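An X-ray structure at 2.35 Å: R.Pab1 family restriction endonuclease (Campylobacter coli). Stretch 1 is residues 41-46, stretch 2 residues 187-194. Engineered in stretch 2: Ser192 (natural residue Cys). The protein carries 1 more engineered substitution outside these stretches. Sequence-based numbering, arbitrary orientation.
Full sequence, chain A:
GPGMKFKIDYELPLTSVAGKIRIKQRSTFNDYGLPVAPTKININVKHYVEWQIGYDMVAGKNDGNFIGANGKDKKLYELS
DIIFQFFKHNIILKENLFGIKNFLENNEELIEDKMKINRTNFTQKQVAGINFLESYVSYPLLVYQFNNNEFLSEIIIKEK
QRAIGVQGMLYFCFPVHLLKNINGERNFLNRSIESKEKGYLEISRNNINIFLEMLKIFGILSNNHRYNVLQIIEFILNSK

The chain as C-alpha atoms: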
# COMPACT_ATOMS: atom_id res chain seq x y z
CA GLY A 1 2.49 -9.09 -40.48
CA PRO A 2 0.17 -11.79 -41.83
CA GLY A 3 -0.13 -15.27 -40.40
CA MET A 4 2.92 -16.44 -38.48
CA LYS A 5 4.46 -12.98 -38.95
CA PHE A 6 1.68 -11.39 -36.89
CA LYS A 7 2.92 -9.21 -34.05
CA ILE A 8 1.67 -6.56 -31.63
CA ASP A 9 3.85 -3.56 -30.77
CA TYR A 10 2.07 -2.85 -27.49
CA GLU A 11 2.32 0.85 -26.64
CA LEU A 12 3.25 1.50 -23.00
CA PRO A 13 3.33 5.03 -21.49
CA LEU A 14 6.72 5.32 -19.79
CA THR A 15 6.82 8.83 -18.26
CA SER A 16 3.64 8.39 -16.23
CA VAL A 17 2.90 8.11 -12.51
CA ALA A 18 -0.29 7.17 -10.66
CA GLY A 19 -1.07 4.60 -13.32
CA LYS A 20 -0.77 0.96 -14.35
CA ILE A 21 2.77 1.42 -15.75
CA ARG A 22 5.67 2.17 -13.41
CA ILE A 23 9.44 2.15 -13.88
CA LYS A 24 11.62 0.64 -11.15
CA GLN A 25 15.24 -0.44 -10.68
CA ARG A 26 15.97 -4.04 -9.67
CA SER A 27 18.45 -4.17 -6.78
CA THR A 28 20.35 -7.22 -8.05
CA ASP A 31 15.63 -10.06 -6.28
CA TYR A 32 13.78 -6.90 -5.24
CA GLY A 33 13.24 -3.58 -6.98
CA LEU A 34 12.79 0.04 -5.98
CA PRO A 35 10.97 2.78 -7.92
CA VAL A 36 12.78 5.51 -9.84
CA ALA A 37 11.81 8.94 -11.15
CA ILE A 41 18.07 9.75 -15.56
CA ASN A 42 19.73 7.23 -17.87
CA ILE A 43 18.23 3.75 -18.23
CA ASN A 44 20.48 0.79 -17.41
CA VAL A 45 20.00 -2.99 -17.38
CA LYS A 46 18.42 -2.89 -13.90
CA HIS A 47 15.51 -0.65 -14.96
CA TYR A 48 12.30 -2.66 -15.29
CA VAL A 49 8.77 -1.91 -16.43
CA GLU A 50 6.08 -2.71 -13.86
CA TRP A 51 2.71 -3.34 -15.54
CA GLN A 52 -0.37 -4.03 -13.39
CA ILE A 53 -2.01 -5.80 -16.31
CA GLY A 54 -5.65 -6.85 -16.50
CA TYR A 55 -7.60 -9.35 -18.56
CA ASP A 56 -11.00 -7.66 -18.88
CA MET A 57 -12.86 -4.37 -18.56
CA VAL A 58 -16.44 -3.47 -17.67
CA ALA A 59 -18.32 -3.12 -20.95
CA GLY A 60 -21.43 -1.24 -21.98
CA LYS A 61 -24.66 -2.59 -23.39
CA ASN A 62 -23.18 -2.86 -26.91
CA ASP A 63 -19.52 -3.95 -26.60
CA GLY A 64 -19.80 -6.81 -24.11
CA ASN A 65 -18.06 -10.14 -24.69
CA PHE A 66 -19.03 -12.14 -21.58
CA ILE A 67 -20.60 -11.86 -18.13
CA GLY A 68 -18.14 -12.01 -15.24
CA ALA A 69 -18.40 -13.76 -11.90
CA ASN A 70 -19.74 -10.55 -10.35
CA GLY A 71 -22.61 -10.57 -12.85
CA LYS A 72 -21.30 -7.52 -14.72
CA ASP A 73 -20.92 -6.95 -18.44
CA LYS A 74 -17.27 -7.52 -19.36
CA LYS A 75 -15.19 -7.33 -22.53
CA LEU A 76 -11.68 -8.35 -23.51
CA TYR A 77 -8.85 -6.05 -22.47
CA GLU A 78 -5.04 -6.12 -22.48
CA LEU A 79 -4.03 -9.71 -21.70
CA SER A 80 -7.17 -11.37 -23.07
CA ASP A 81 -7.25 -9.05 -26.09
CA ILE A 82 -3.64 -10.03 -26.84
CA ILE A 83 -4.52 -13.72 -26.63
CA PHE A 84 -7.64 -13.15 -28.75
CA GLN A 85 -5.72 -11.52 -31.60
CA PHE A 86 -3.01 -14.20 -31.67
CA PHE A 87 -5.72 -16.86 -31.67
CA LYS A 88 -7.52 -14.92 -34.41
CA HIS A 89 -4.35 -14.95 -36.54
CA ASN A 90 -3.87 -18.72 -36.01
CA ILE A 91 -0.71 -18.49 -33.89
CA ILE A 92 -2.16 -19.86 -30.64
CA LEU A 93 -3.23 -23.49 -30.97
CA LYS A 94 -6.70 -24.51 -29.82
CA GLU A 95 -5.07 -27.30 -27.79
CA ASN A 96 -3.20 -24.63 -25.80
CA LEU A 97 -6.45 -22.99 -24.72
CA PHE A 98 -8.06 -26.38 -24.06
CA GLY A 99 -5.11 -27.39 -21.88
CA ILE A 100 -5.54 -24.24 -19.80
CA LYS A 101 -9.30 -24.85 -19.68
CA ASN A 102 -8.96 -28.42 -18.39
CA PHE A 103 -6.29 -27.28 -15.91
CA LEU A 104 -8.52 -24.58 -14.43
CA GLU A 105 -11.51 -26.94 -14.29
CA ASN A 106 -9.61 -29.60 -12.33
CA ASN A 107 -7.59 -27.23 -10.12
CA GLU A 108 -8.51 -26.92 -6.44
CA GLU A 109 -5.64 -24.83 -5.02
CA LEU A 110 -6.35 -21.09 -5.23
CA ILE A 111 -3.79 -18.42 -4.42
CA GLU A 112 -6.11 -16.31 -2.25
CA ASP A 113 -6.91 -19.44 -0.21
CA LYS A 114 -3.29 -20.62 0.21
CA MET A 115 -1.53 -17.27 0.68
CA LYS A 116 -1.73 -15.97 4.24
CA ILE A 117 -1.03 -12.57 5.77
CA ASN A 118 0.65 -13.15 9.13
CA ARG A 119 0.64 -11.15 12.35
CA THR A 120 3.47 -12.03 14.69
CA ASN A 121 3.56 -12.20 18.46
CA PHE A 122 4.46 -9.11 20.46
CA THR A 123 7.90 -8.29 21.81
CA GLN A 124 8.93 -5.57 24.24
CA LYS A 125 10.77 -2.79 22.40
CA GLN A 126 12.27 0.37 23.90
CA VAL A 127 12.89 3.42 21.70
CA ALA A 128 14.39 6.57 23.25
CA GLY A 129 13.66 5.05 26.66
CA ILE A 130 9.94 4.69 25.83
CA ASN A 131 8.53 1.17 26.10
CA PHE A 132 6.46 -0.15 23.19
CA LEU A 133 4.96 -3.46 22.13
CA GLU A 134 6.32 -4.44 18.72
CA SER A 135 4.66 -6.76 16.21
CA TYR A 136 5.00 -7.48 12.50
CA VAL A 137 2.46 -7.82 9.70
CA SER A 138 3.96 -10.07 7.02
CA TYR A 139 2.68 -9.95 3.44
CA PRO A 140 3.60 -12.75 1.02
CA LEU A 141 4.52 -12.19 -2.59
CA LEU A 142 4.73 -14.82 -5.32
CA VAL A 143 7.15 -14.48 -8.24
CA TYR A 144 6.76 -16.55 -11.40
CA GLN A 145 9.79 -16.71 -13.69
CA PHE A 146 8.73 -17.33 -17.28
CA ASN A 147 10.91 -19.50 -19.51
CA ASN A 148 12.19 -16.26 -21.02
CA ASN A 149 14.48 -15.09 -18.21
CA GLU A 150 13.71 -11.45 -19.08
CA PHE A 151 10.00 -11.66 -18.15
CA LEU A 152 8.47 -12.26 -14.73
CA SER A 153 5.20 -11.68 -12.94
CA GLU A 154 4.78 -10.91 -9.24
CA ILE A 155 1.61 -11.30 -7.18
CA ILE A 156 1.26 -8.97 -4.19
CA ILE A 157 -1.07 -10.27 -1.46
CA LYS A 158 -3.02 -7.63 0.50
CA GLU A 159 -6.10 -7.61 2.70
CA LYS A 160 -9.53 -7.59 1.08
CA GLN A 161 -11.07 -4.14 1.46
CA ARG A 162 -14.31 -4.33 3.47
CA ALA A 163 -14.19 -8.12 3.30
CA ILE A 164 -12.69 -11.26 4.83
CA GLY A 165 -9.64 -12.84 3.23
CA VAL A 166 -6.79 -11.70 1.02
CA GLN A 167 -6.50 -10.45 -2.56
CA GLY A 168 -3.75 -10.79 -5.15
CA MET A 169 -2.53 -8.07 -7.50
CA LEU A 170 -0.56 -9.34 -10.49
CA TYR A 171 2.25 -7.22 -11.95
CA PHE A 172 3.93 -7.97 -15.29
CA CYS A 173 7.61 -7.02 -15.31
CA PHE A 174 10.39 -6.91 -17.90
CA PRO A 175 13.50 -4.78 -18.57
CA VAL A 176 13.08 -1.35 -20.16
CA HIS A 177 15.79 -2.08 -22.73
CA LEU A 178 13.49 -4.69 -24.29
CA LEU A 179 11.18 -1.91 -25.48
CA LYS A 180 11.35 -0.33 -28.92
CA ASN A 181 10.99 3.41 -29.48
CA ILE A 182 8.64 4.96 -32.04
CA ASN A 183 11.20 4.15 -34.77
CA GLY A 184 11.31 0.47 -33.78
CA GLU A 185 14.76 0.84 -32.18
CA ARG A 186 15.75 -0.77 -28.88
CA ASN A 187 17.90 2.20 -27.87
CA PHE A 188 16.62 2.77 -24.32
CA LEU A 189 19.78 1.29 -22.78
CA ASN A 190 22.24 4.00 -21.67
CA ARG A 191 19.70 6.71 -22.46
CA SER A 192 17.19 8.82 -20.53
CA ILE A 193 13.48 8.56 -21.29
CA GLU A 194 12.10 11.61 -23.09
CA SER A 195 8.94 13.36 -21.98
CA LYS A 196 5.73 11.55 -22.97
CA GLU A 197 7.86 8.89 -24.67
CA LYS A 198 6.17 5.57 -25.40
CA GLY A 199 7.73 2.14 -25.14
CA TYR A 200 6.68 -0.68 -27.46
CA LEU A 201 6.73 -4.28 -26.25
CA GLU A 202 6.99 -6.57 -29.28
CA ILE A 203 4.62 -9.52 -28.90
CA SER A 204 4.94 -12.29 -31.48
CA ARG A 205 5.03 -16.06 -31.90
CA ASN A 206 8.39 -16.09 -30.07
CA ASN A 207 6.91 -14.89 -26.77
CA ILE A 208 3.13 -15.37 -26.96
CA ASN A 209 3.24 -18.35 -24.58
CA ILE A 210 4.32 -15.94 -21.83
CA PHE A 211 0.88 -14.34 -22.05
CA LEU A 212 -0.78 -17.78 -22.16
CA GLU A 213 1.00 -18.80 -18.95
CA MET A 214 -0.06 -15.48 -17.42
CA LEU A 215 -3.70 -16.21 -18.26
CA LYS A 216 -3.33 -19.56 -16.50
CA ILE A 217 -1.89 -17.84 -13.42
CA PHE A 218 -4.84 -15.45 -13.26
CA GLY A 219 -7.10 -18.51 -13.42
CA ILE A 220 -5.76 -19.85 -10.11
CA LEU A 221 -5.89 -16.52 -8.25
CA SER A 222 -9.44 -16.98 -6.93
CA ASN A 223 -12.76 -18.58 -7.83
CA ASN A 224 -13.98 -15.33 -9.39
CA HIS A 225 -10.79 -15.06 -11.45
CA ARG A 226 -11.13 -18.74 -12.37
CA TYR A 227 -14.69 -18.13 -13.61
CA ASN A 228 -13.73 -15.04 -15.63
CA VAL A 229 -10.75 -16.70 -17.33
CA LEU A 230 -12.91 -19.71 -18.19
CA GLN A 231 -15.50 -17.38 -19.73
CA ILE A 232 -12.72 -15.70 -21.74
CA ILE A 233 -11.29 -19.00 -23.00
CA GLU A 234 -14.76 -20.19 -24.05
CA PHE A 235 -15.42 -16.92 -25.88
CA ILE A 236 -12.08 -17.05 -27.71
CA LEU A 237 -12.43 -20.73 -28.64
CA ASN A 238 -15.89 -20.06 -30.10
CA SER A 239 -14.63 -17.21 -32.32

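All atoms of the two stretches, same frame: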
# COMPACT_ATOMS: atom_id res chain seq x y z
N ILE A 41 18.24 11.08 -16.14
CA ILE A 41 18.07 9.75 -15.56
C ILE A 41 18.22 8.69 -16.65
O ILE A 41 17.25 8.30 -17.30
CB ILE A 41 16.70 9.62 -14.86
CG1 ILE A 41 16.50 10.78 -13.88
CG2 ILE A 41 16.60 8.29 -14.13
CD1 ILE A 41 15.18 10.75 -13.16
N ASN A 42 19.45 8.21 -16.84
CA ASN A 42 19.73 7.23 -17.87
C ASN A 42 19.25 5.84 -17.46
O ASN A 42 19.36 5.45 -16.30
CB ASN A 42 21.23 7.19 -18.18
CG ASN A 42 21.72 8.45 -18.86
OD1 ASN A 42 21.03 9.02 -19.70
ND2 ASN A 42 22.92 8.88 -18.49
N ILE A 43 18.74 5.10 -18.44
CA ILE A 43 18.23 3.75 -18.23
C ILE A 43 19.38 2.76 -18.36
O ILE A 43 20.15 2.81 -19.32
CB ILE A 43 17.12 3.44 -19.24
CG1 ILE A 43 15.90 4.33 -18.99
CG2 ILE A 43 16.74 1.96 -19.19
CD1 ILE A 43 15.25 4.11 -17.64
N ASN A 44 19.49 1.86 -17.39
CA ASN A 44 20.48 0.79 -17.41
C ASN A 44 19.77 -0.56 -17.43
O ASN A 44 18.54 -0.65 -17.55
CB ASN A 44 21.44 0.92 -16.22
CG ASN A 44 20.71 1.01 -14.90
OD1 ASN A 44 20.14 0.02 -14.43
ND2 ASN A 44 20.72 2.18 -14.29
N VAL A 45 20.55 -1.64 -17.28
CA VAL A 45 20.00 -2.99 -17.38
C VAL A 45 19.11 -3.34 -16.19
O VAL A 45 18.32 -4.29 -16.27
CB VAL A 45 21.13 -4.02 -17.52
CG1 VAL A 45 21.90 -3.78 -18.81
CG2 VAL A 45 22.06 -3.94 -16.32
N LYS A 46 19.22 -2.60 -15.09
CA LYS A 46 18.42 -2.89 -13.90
C LYS A 46 17.06 -2.20 -13.91
O LYS A 46 16.23 -2.49 -13.04
CB LYS A 46 19.19 -2.49 -12.64
CG LYS A 46 20.45 -3.32 -12.40
CD LYS A 46 21.18 -2.85 -11.15
CE LYS A 46 22.44 -3.68 -10.92
NZ LYS A 46 23.19 -3.22 -9.72
N ASN A 187 16.82 1.31 -28.25
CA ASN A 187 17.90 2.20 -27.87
C ASN A 187 17.68 2.83 -26.49
O ASN A 187 18.25 3.89 -26.20
CB ASN A 187 18.07 3.30 -28.92
CG ASN A 187 16.85 4.20 -29.03
OD1 ASN A 187 15.75 3.82 -28.62
ND2 ASN A 187 17.03 5.39 -29.59
N PHE A 188 16.87 2.20 -25.64
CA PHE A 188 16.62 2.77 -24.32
C PHE A 188 17.82 2.58 -23.40
O PHE A 188 18.01 3.38 -22.47
CB PHE A 188 15.37 2.15 -23.69
CG PHE A 188 14.09 2.71 -24.23
CD1 PHE A 188 13.39 2.05 -25.22
CD2 PHE A 188 13.58 3.91 -23.74
CE1 PHE A 188 12.21 2.57 -25.72
CE2 PHE A 188 12.40 4.43 -24.23
CZ PHE A 188 11.71 3.76 -25.22
N LEU A 189 18.63 1.55 -23.63
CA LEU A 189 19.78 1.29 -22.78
C LEU A 189 20.79 2.42 -22.89
O LEU A 189 21.12 2.87 -24.00
CB LEU A 189 20.42 -0.05 -23.15
CG LEU A 189 21.40 -0.65 -22.14
CD1 LEU A 189 20.71 -0.85 -20.80
CD2 LEU A 189 21.96 -1.96 -22.67
N ASN A 190 21.29 2.88 -21.74
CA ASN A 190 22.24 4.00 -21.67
C ASN A 190 21.64 5.26 -22.28
O ASN A 190 22.30 5.98 -23.05
CB ASN A 190 23.57 3.63 -22.33
CG ASN A 190 24.23 2.44 -21.69
OD1 ASN A 190 24.11 2.22 -20.48
ND2 ASN A 190 24.94 1.65 -22.49
N ARG A 191 20.39 5.54 -21.94
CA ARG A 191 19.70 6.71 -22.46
C ARG A 191 18.54 7.06 -21.52
O ARG A 191 17.89 6.17 -20.98
CB ARG A 191 19.18 6.48 -23.88
CG ARG A 191 18.43 7.67 -24.47
CD ARG A 191 18.02 7.43 -25.91
NE ARG A 191 17.01 6.38 -26.04
CZ ARG A 191 15.70 6.58 -25.95
NH1 ARG A 191 15.23 7.80 -25.72
NH2 ARG A 191 14.86 5.57 -26.10
N SER A 192 18.31 8.36 -21.35
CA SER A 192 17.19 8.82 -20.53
C SER A 192 15.90 8.80 -21.34
O SER A 192 15.91 8.93 -22.57
CB SER A 192 17.45 10.23 -20.00
OG SER A 192 17.58 11.16 -21.06
N ILE A 193 14.79 8.62 -20.64
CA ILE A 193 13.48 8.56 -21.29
C ILE A 193 12.98 9.98 -21.52
O ILE A 193 12.92 10.79 -20.59
CB ILE A 193 12.49 7.75 -20.45
CG1 ILE A 193 13.05 6.35 -20.17
CG2 ILE A 193 11.15 7.64 -21.17
CD1 ILE A 193 12.13 5.47 -19.35
N GLU A 194 12.62 10.29 -22.76
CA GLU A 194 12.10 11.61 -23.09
C GLU A 194 10.69 11.78 -22.54
O GLU A 194 10.02 10.83 -22.14
CB GLU A 194 12.11 11.82 -24.61
CG GLU A 194 13.48 11.66 -25.25
CD GLU A 194 13.43 11.83 -26.76
OE1 GLU A 194 12.33 12.02 -27.30
OE2 GLU A 194 14.51 11.79 -27.39

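Ile43 is the centre of this contact. It has more of its surface covered by the other stretch (102 Å²) than any other residue here, out of 401 Å² buried on both sides together. Both its backbone polar groups are used. Ile43 N donates to Arg191 O at 2.9 Å, with an angle of 157° at the hydrogen. Ile43 O accepts from Asn190 N at 2.7 Å, with a more bent angle of 141°. These are the two hydrogen bonds between the stretches, and both are main chain to main chain. Every pair of touching residues is at least 144 positions apart in sequence, and no side chain hydrogen-bonds across the contact.

The donor of the second bond lies in a turn. Phe188 to Arg191 form a type II beta turn. Asn190, at its third position, has phi/psi of 59/45, a positive phi usual for that place in the turn. Its amide reaches Ile43 O, while its CA-to-CB bond points away from stretch 1.

The Ile43 side chain is buried. Its CB lies 3.4 Å from Phe188 O, and its CG1 packs on Ile193 CG1 at 3.7 Å. Chi1 and chi2 of Ile43 are both m. The carbonyl at the start of the turn and an aliphatic chain beyond its end thus both touch this one side chain.

Leu189 has the next largest covered area, 55 Å². Its CA-to-CB bond points away from stretch 1, yet the end of the side chain comes nearer, with chi1 t and chi2 p. Leu189 CD1 lies 3.7 Å from Val45 CG1, an apolar contact. The same methyl, Leu189 CD1, is 3.5 Å from Asn44 C, so it also rests against the backbone. The CA-to-CB bond of Asn44 points away from stretch 2, and Asn44 OD1 accepts from Lys46 N at 2.9 Å.

Ser192, an engineered residue (Cys in the natural sequence), is third at 42 Å². Its CA lies 4.0 Å from the CA of Asn42. Its contacts are weaker in kind. Ser192 CA makes a CA-H...O contact with Ile41 O at 3.3 Å. Asn42 OD1 comes within 3.2 Å of Ser192 N, but the angle is poor and no hydrogen bond forms.

Arg191 gives its carbonyl to Ile43, but its side chain bonds within stretch 2 and also elsewhere in the structure. Arg191 NE donates to Asn187 O at 2.8 Å. Arg191 NH2 makes a weak bond to Asn187 OD1 at 3.2 Å. These bonds link Asn187 to Arg191 across the three residues Phe188 to Asn190.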